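Long-range contacts in beta-catenin homolog sys-1 (Caenorhabditis elegans, PDB 3C2H), which acts as a transcriptional coregulator in the Wnt asymmetry pathway, binding the TCF factor pop-1 directly to activate or repress target genes: residues 207-212 with 270-275; 393-398 with 455-460; 447-452 with 459-464. All coordinates share one frame; numbering follows the deposited sequence.

The chain is built of helices and loops, with no strands, as expected of the armadillo-repeat superhelix of beta-catenins. Contact 1 comes first and closes before the other two open. It joins helix 202-210 to the turn between helices 251-270 and 274-282. Contact 2 opens next, at 393-398, and contact 3 later, at 447-452. Both end on helix 457-472, sharing Glu459 and Leu460; it meets helix 388-409 in contact 2 and the end of helix 437-448 in contact 3. Their centres are about 8 Å apart, and they touch. Contact 1 lies about 32 Å from contact 2 and about 38 Å from contact 3, centre to centre. The three join neighbouring helices at two separate places.

Contact 1. Residues 207-212 with 270-275; sequences YFIWNN and LLHDSD
Ile209 and Leu270 face each other with CA atoms 7.6 Å apart, and the backbones then diverge until Trp210 CA and Asp275 CA are 10.1 Å apart. Ile209 carries the apolar part. Its CG1 stands beside its own backbone N (chi1 -68°), and the extended branch sends CD1 across the gap. There Ile209 CD1 lies 3.3 Å from Leu270 O and 4.3 Å from Leu270 CB. Phe208 adds its CB, 4.2 Å from Leu270 CD2. Leu224 of helix 224-239 touches both Phe208 and Leu270. This is plain interhelical packing of an armadillo-type superhelix. The last turn of helix 202-210 rests on the corner where helix 251-270 ends and helix 274-282 begins. Leu271 is the centre of an inverse gamma turn in that corner. Trp210 meets the start of the next helix edge-on, with CZ2 3.4 Å from Asp275 O, near the ring plane. The indole also reaches the corner through a water. Trp210 NE1 donates to this water at 2.9 Å, and the water lies in the ring plane. The water in turn donates to Asp273 OD1 at 3.0 Å. The same OD1 caps helix 274-282 by accepting from Ala276 N. His272 brings its ring near Ile209 CD1, while its NE2 is hydrogen-bonded to Asp206.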
loop_
_atom_site.group_PDB
_atom_site.type_symbol
_atom_site.label_atom_id
_atom_site.label_comp_id
_atom_site.label_asym_id
_atom_site.label_seq_id
_atom_site.Cartn_x
_atom_site.Cartn_y
_atom_site.Cartn_z
ATOM N N TYR A 207 -9.780 -9.874 15.130
ATOM C CA TYR A 207 -10.640 -11.008 15.441
ATOM C C TYR A 207 -10.701 -11.968 14.267
ATOM O O TYR A 207 -10.568 -13.175 14.453
ATOM C CB TYR A 207 -12.045 -10.580 15.891
ATOM C CG TYR A 207 -12.982 -11.758 16.105
ATOM C CD1 TYR A 207 -12.684 -12.756 17.036
ATOM C CD2 TYR A 207 -14.159 -11.881 15.365
ATOM C CE1 TYR A 207 -13.529 -13.842 17.221
ATOM C CE2 TYR A 207 -15.017 -12.964 15.549
ATOM C CZ TYR A 207 -14.694 -13.936 16.478
ATOM O OH TYR A 207 -15.541 -15.009 16.663
ATOM N N PHE A 208 -10.882 -11.429 13.064
ATOM C CA PHE A 208 -10.881 -12.242 11.848
ATOM C C PHE A 208 -9.576 -12.998 11.630
ATOM O O PHE A 208 -9.595 -14.159 11.219
ATOM C CB PHE A 208 -11.163 -11.377 10.629
ATOM C CG PHE A 208 -12.597 -11.007 10.476
ATOM C CD1 PHE A 208 -13.593 -11.961 10.641
ATOM C CD2 PHE A 208 -12.954 -9.710 10.136
ATOM C CE1 PHE A 208 -14.934 -11.625 10.487
ATOM C CE2 PHE A 208 -14.290 -9.361 9.982
ATOM C CZ PHE A 208 -15.284 -10.320 10.159
ATOM N N ILE A 209 -8.457 -12.323 11.907
ATOM C CA ILE A 209 -7.123 -12.882 11.722
ATOM C C ILE A 209 -6.811 -13.898 12.812
ATOM O O ILE A 209 -6.481 -15.045 12.523
ATOM C CB ILE A 209 -6.034 -11.770 11.758
ATOM C CG1 ILE A 209 -6.141 -10.854 10.544
ATOM C CG2 ILE A 209 -4.642 -12.366 11.822
ATOM C CD1 ILE A 209 -5.528 -9.485 10.778
ATOM N N TRP A 210 -6.932 -13.462 14.062
ATOM C CA TRP A 210 -6.364 -14.180 15.196
ATOM C C TRP A 210 -7.337 -15.063 15.942
ATOM O O TRP A 210 -6.925 -16.042 16.553
ATOM C CB TRP A 210 -5.716 -13.202 16.166
ATOM C CG TRP A 210 -4.574 -12.483 15.562
ATOM C CD1 TRP A 210 -4.510 -11.155 15.241
ATOM C CD2 TRP A 210 -3.327 -13.051 15.178
ATOM N NE1 TRP A 210 -3.288 -10.858 14.690
ATOM C CE2 TRP A 210 -2.542 -12.007 14.637
ATOM C CE3 TRP A 210 -2.789 -14.343 15.242
ATOM C CZ2 TRP A 210 -1.245 -12.218 14.157
ATOM C CZ3 TRP A 210 -1.505 -14.551 14.767
ATOM C CH2 TRP A 210 -0.746 -13.494 14.230
ATOM N N ASN A 211 -8.620 -14.709 15.904
ATOM C CA ASN A 211 -9.671 -15.491 16.559
ATOM C C ASN A 211 -9.421 -15.629 18.068
ATOM O O ASN A 211 -9.612 -16.703 18.646
ATOM C CB ASN A 211 -9.793 -16.870 15.884
ATOM C CG ASN A 211 -11.215 -17.409 15.885
ATOM O OD1 ASN A 211 -11.953 -17.261 16.858
ATOM N ND2 ASN A 211 -11.596 -18.058 14.786
ATOM N N ASN A 212 -8.978 -14.532 18.685
ATOM C CA ASN A 212 -8.607 -14.493 20.113
ATOM C C ASN A 212 -7.402 -15.365 20.508
ATOM O O ASN A 212 -7.155 -15.588 21.693
ATOM C CB ASN A 212 -9.824 -14.770 21.020
ATOM C CG ASN A 212 -10.932 -13.723 20.855
ATOM O OD1 ASN A 212 -12.038 -14.041 20.411
ATOM N ND2 ASN A 212 -10.628 -12.466 21.196
ATOM N N LEU A 270 -6.913 -6.140 5.891
ATOM C CA LEU A 270 -6.799 -6.888 7.132
ATOM C C LEU A 270 -5.424 -6.788 7.791
ATOM O O LEU A 270 -5.332 -6.697 9.009
ATOM C CB LEU A 270 -7.145 -8.356 6.903
ATOM C CG LEU A 270 -8.618 -8.696 6.722
ATOM C CD1 LEU A 270 -8.749 -10.105 6.172
ATOM C CD2 LEU A 270 -9.346 -8.557 8.055
ATOM N N LEU A 271 -4.359 -6.818 6.996
ATOM C CA LEU A 271 -3.012 -6.885 7.561
ATOM C C LEU A 271 -2.562 -5.493 7.952
ATOM O O LEU A 271 -1.808 -4.844 7.226
ATOM C CB LEU A 271 -2.037 -7.516 6.571
ATOM C CG LEU A 271 -2.373 -8.903 6.032
ATOM C CD1 LEU A 271 -1.450 -9.235 4.855
ATOM C CD2 LEU A 271 -2.325 -9.975 7.123
ATOM N N HIS A 272 -3.038 -5.039 9.102
ATOM C CA HIS A 272 -2.943 -3.625 9.444
ATOM C C HIS A 272 -1.669 -3.264 10.197
ATOM O O HIS A 272 -1.266 -2.114 10.187
ATOM C CB HIS A 272 -4.176 -3.166 10.234
ATOM C CG HIS A 272 -4.386 -3.926 11.505
ATOM N ND1 HIS A 272 -3.977 -3.453 12.731
ATOM C CD2 HIS A 272 -4.935 -5.141 11.733
ATOM C CE1 HIS A 272 -4.275 -4.339 13.663
ATOM N NE2 HIS A 272 -4.858 -5.374 13.083
ATOM N N ASP A 273 -1.039 -4.239 10.840
ATOM C CA ASP A 273 0.186 -3.977 11.592
ATOM C C ASP A 273 1.217 -5.093 11.445
ATOM O O ASP A 273 0.990 -6.072 10.721
ATOM C CB ASP A 273 -0.132 -3.728 13.068
ATOM C CG ASP A 273 -0.838 -4.911 13.730
ATOM O OD1 ASP A 273 -0.868 -6.028 13.154
ATOM O OD2 ASP A 273 -1.369 -4.718 14.845
ATOM N N SER A 274 2.338 -4.929 12.146
ATOM C CA SER A 274 3.493 -5.831 12.085
ATOM C C SER A 274 3.162 -7.281 12.376
ATOM O O SER A 274 3.640 -8.185 11.694
ATOM C CB SER A 274 4.552 -5.379 13.093
ATOM O OG SER A 274 5.160 -4.183 12.671
ATOM N N ASP A 275 2.374 -7.491 13.423
ATOM C CA ASP A 275 2.057 -8.832 13.885
ATOM C C ASP A 275 1.177 -9.533 12.855
ATOM O O ASP A 275 1.371 -10.718 12.584
ATOM C CB ASP A 275 1.395 -8.784 15.267
ATOM C CG ASP A 275 2.320 -8.196 16.331
ATOM O OD1 ASP A 275 3.168 -8.943 16.870
ATOM O OD2 ASP A 275 2.217 -6.978 16.616
HETATM O O HOH W 1 -2.657 -8.051 14.373
#

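Contact 2. Residues 393-398 with 455-460; sequences RVCEII and PGLLEL
Leu460 packs against Cys395 and Ile398 where the start of helix 457-472 lies on helix 388-409. This is helix-on-helix packing inside the armadillo-repeat scaffold of a beta-catenin homolog. Leu460 can be followed outward from its backbone. Leu460 CB is 3.9 Å from Cys395 SG. CG stands opposite the backbone N (chi1 179°), which carries the branch point toward helix 388-409. There the two methyls part and take different neighbours. Leu460 CD1 goes to the backbone side, 3.8 Å from Cys395 O, and also meets Ile398 CG2 at 3.9 Å. The Leu460 and Ile398 side chains cross obliquely at this point. Leu460 CD2 turns instead to the sulfur and lies 3.8 Å from Cys395 SG. The sulfur is thus touched by both CB and CD2 of one leucine. Leu460 also reaches Cys399, further along helix 388-409.

Cys395 points its sulfur out of its own helix, with SG opposite its backbone N (chi1 171°). Besides Leu460, the sulfur meets the first turn of helix 457-472. Leu457 makes a looser apolar contact through CD1. Gly456 holds the N-cap position. Its backbone N is hydrogen-bonded to Asn392, one turn before Glu396 on helix 388-409. Gly456 has no side chain, and its backbone lies against helix 388-409 beside Cys395. Glu396 itself turns to Arg393 on its own helix, forming a salt bridge with a weak, long hydrogen bond. Arg393 has a second acidic partner in Glu340. Gly456 O accepts the helical bond from Leu460 N at 3.1 Å and has Cys395 SG beside it at 3.5 Å.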
loop_
_atom_site.group_PDB
_atom_site.type_symbol
_atom_site.label_atom_id
_atom_site.label_comp_id
_atom_site.label_asym_id
_atom_site.label_seq_id
_atom_site.Cartn_x
_atom_site.Cartn_y
_atom_site.Cartn_z
ATOM N N ARG A 393 6.677 8.583 -9.867
ATOM C CA ARG A 393 6.767 7.139 -9.833
ATOM C C ARG A 393 8.169 6.755 -10.278
ATOM O O ARG A 393 8.842 5.977 -9.590
ATOM C CB ARG A 393 5.692 6.486 -10.725
ATOM C CG ARG A 393 5.114 5.143 -10.212
ATOM C CD ARG A 393 4.613 5.262 -8.760
ATOM N NE ARG A 393 3.608 4.264 -8.374
ATOM C CZ ARG A 393 2.894 4.315 -7.243
ATOM N NH1 ARG A 393 3.057 5.308 -6.371
ATOM N NH2 ARG A 393 2.009 3.369 -6.974
ATOM N N VAL A 394 8.616 7.317 -11.406
ATOM C CA VAL A 394 9.975 7.063 -11.901
ATOM C C VAL A 394 10.998 7.407 -10.815
ATOM O O VAL A 394 11.991 6.692 -10.612
ATOM C CB VAL A 394 10.283 7.861 -13.191
ATOM C CG1 VAL A 394 11.786 7.928 -13.450
ATOM C CG2 VAL A 394 9.564 7.246 -14.385
ATOM N N CYS A 395 10.717 8.490 -10.105
ATOM C CA CYS A 395 11.575 8.990 -9.064
ATOM C C CYS A 395 11.636 7.968 -7.935
ATOM O O CYS A 395 12.707 7.699 -7.389
ATOM C CB CYS A 395 11.062 10.358 -8.608
ATOM S SG CYS A 395 11.840 11.060 -7.151
ATOM N N GLU A 396 10.489 7.364 -7.623
ATOM C CA GLU A 396 10.402 6.320 -6.598
ATOM C C GLU A 396 11.028 4.977 -7.051
ATOM O O GLU A 396 11.573 4.219 -6.240
ATOM C CB GLU A 396 8.953 6.135 -6.178
ATOM C CG GLU A 396 8.394 7.312 -5.395
ATOM C CD GLU A 396 6.878 7.237 -5.151
ATOM O OE1 GLU A 396 6.119 6.929 -6.104
ATOM O OE2 GLU A 396 6.444 7.513 -4.008
ATOM N N ILE A 397 10.952 4.694 -8.347
ATOM C CA ILE A 397 11.569 3.505 -8.904
ATOM C C ILE A 397 13.097 3.574 -8.814
ATOM O O ILE A 397 13.744 2.595 -8.438
ATOM C CB ILE A 397 11.097 3.237 -10.350
ATOM C CG1 ILE A 397 9.656 2.703 -10.329
ATOM C CG2 ILE A 397 12.028 2.264 -11.050
ATOM C CD1 ILE A 397 8.972 2.646 -11.674
ATOM N N ILE A 398 13.659 4.733 -9.145
ATOM C CA ILE A 398 15.095 4.940 -9.032
ATOM C C ILE A 398 15.519 4.910 -7.564
ATOM O O ILE A 398 16.500 4.265 -7.217
ATOM C CB ILE A 398 15.542 6.237 -9.746
ATOM C CG1 ILE A 398 15.097 6.185 -11.215
ATOM C CG2 ILE A 398 17.065 6.430 -9.636
ATOM C CD1 ILE A 398 15.247 7.474 -11.967
ATOM N N PRO A 455 7.142 14.766 -4.967
ATOM C CA PRO A 455 7.181 14.516 -3.520
ATOM C C PRO A 455 8.304 13.577 -3.044
ATOM O O PRO A 455 8.814 13.747 -1.932
ATOM C CB PRO A 455 5.796 13.923 -3.229
ATOM C CG PRO A 455 4.932 14.394 -4.364
ATOM C CD PRO A 455 5.838 14.407 -5.552
ATOM N N GLY A 456 8.693 12.611 -3.871
ATOM C CA GLY A 456 9.768 11.693 -3.502
ATOM C C GLY A 456 11.177 12.150 -3.882
ATOM O O GLY A 456 12.138 11.389 -3.729
ATOM N N LEU A 457 11.301 13.383 -4.379
ATOM C CA LEU A 457 12.582 13.934 -4.801
ATOM C C LEU A 457 13.562 14.076 -3.642
ATOM O O LEU A 457 14.746 13.798 -3.788
ATOM C CB LEU A 457 12.396 15.282 -5.505
ATOM C CG LEU A 457 13.581 15.868 -6.288
ATOM C CD1 LEU A 457 14.113 14.931 -7.380
ATOM C CD2 LEU A 457 13.195 17.193 -6.902
ATOM N N LEU A 458 13.071 14.506 -2.490
ATOM C CA LEU A 458 13.939 14.698 -1.341
ATOM C C LEU A 458 14.657 13.406 -0.966
ATOM O O LEU A 458 15.867 13.414 -0.739
ATOM C CB LEU A 458 13.156 15.233 -0.151
ATOM C CG LEU A 458 13.983 15.459 1.114
ATOM C CD1 LEU A 458 15.152 16.442 0.879
ATOM C CD2 LEU A 458 13.097 15.923 2.270
ATOM N N GLU A 459 13.906 12.305 -0.915
ATOM C CA GLU A 459 14.439 11.005 -0.541
ATOM C C GLU A 459 15.331 10.427 -1.648
ATOM O O GLU A 459 16.285 9.712 -1.354
ATOM C CB GLU A 459 13.302 10.037 -0.203
ATOM C CG GLU A 459 13.466 9.353 1.167
ATOM C CD GLU A 459 13.194 7.840 1.137
ATOM O OE1 GLU A 459 12.300 7.385 1.882
ATOM O OE2 GLU A 459 13.876 7.106 0.378
ATOM N N LEU A 460 15.025 10.732 -2.909
ATOM C CA LEU A 460 15.872 10.306 -4.018
ATOM C C LEU A 460 17.265 10.930 -3.880
ATOM O O LEU A 460 18.276 10.243 -3.934
ATOM C CB LEU A 460 15.258 10.686 -5.368
ATOM C CG LEU A 460 16.097 10.287 -6.595
ATOM C CD1 LEU A 460 16.284 8.775 -6.667
ATOM C CD2 LEU A 460 15.562 10.829 -7.936
#

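Contact 3. Residues 447-452 with 459-464; sequences LSCEGM and ELRSTI
Arg461 NH2 donates to Cys449 O at 2.8 Å, with an N-H...O angle of 154°. The acceptor lies in the guanidinium plane, and the N-H reaches a lone pair in the carbonyl plane. The arginine chain is extended from CG to NE, which carries the guanidinium across to the C-terminal end of helix 437-448. Leu447 O sits over the centre of one face, 3.1 Å above the plane. Leu447 O is also 3.2 Å from Arg461 NE, but the angle is too poor for a bond. NE donates instead to Cys446 O, and Trp504 makes a cation-pi contact with the group. Beyond the polar group, Leu447 CD1 packs 3.7 Å from Ile464 CG2, and the two side chains lie alongside each other, running opposite ways. This joins helix 437-448 to helix 457-472 across the short loop between them. A leucine in place of Arg461 would probably leave Cys449 O and Cys446 O without their shared donor group and the loop less firmly held. The buried positive charge is probably eased by the carbonyls at the C-terminal end of helix 437-448, where the helix dipole is negative.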
loop_
_atom_site.group_PDB
_atom_site.type_symbol
_atom_site.label_atom_id
_atom_site.label_comp_id
_atom_site.label_asym_id
_atom_site.label_seq_id
_atom_site.Cartn_x
_atom_site.Cartn_y
_atom_site.Cartn_z
ATOM N N LEU A 447 20.157 14.812 -9.155
ATOM C CA LEU A 447 20.641 15.702 -8.103
ATOM C C LEU A 447 20.304 17.165 -8.330
ATOM O O LEU A 447 20.063 17.895 -7.375
ATOM C CB LEU A 447 22.151 15.568 -7.998
ATOM C CG LEU A 447 22.734 14.824 -6.813
ATOM C CD1 LEU A 447 21.710 13.932 -6.101
ATOM C CD2 LEU A 447 23.971 14.059 -7.269
ATOM N N SER A 448 20.272 17.580 -9.595
ATOM C CA SER A 448 20.263 18.994 -9.938
ATOM C C SER A 448 19.179 19.462 -10.925
ATOM O O SER A 448 19.067 20.663 -11.187
ATOM C CB SER A 448 21.633 19.386 -10.473
ATOM O OG SER A 448 21.775 18.924 -11.800
ATOM N N CYS A 449 18.389 18.544 -11.478
ATOM C CA CYS A 449 17.301 18.951 -12.366
ATOM C C CYS A 449 16.381 19.966 -11.679
ATOM O O CYS A 449 16.125 19.868 -10.476
ATOM C CB CYS A 449 16.500 17.744 -12.870
ATOM S SG CYS A 449 15.787 16.674 -11.584
ATOM N N GLU A 450 15.913 20.958 -12.437
ATOM C CA GLU A 450 14.907 21.896 -11.932
ATOM C C GLU A 450 13.577 21.154 -11.858
ATOM O O GLU A 450 12.508 21.750 -12.044
ATOM C CB GLU A 450 14.795 23.151 -12.808
ATOM N N GLY A 451 13.683 19.842 -11.603
ATOM C CA GLY A 451 12.560 18.935 -11.385
ATOM C C GLY A 451 11.607 19.548 -10.386
ATOM O O GLY A 451 12.030 20.063 -9.334
ATOM N N MET A 452 10.322 19.481 -10.730
ATOM C CA MET A 452 9.299 20.353 -10.153
ATOM C C MET A 452 8.752 19.752 -8.866
ATOM O O MET A 452 9.516 19.234 -8.038
ATOM C CB MET A 452 8.154 20.601 -11.161
ATOM C CG MET A 452 8.339 19.985 -12.561
ATOM S SD MET A 452 9.760 20.589 -13.510
ATOM C CE MET A 452 9.714 19.491 -14.950
ATOM N N GLU A 459 13.906 12.305 -0.915
ATOM C CA GLU A 459 14.439 11.005 -0.541
ATOM C C GLU A 459 15.331 10.427 -1.648
ATOM O O GLU A 459 16.285 9.712 -1.354
ATOM C CB GLU A 459 13.302 10.037 -0.203
ATOM C CG GLU A 459 13.466 9.353 1.167
ATOM C CD GLU A 459 13.194 7.840 1.137
ATOM O OE1 GLU A 459 12.300 7.385 1.882
ATOM O OE2 GLU A 459 13.876 7.106 0.378
ATOM N N LEU A 460 15.025 10.732 -2.909
ATOM C CA LEU A 460 15.872 10.306 -4.018
ATOM C C LEU A 460 17.265 10.930 -3.880
ATOM O O LEU A 460 18.276 10.243 -3.934
ATOM C CB LEU A 460 15.258 10.686 -5.368
ATOM C CG LEU A 460 16.097 10.287 -6.595
ATOM C CD1 LEU A 460 16.284 8.775 -6.667
ATOM C CD2 LEU A 460 15.562 10.829 -7.936
ATOM N N ARG A 461 17.290 12.244 -3.685
ATOM C CA ARG A 461 18.515 13.022 -3.623
ATOM C C ARG A 461 19.378 12.610 -2.432
ATOM O O ARG A 461 20.593 12.466 -2.560
ATOM C CB ARG A 461 18.197 14.529 -3.649
ATOM C CG ARG A 461 17.789 14.976 -5.056
ATOM C CD ARG A 461 17.281 16.412 -5.199
ATOM N NE ARG A 461 17.153 16.685 -6.636
ATOM C CZ ARG A 461 16.803 17.842 -7.206
ATOM N NH1 ARG A 461 16.496 18.911 -6.483
ATOM N NH2 ARG A 461 16.755 17.917 -8.533
ATOM N N SER A 462 18.751 12.379 -1.287
ATOM C CA SER A 462 19.480 11.891 -0.130
ATOM C C SER A 462 20.072 10.490 -0.383
ATOM O O SER A 462 21.159 10.175 0.092
ATOM C CB SER A 462 18.574 11.878 1.089
ATOM O OG SER A 462 19.277 11.395 2.214
ATOM N N THR A 463 19.345 9.673 -1.139
ATOM C CA THR A 463 19.714 8.293 -1.429
ATOM C C THR A 463 20.859 8.210 -2.455
ATOM O O THR A 463 21.751 7.383 -2.320
ATOM C CB THR A 463 18.455 7.504 -1.897
ATOM O OG1 THR A 463 17.542 7.364 -0.790
ATOM C CG2 THR A 463 18.807 6.139 -2.441
ATOM N N ILE A 464 20.838 9.069 -3.472
ATOM C CA ILE A 464 21.910 9.129 -4.455
ATOM C C ILE A 464 23.251 9.519 -3.795
ATOM O O ILE A 464 24.300 8.944 -4.109
ATOM C CB ILE A 464 21.576 10.130 -5.573
ATOM C CG1 ILE A 464 20.363 9.652 -6.378
ATOM C CG2 ILE A 464 22.790 10.365 -6.487
ATOM C CD1 ILE A 464 19.784 10.688 -7.395
#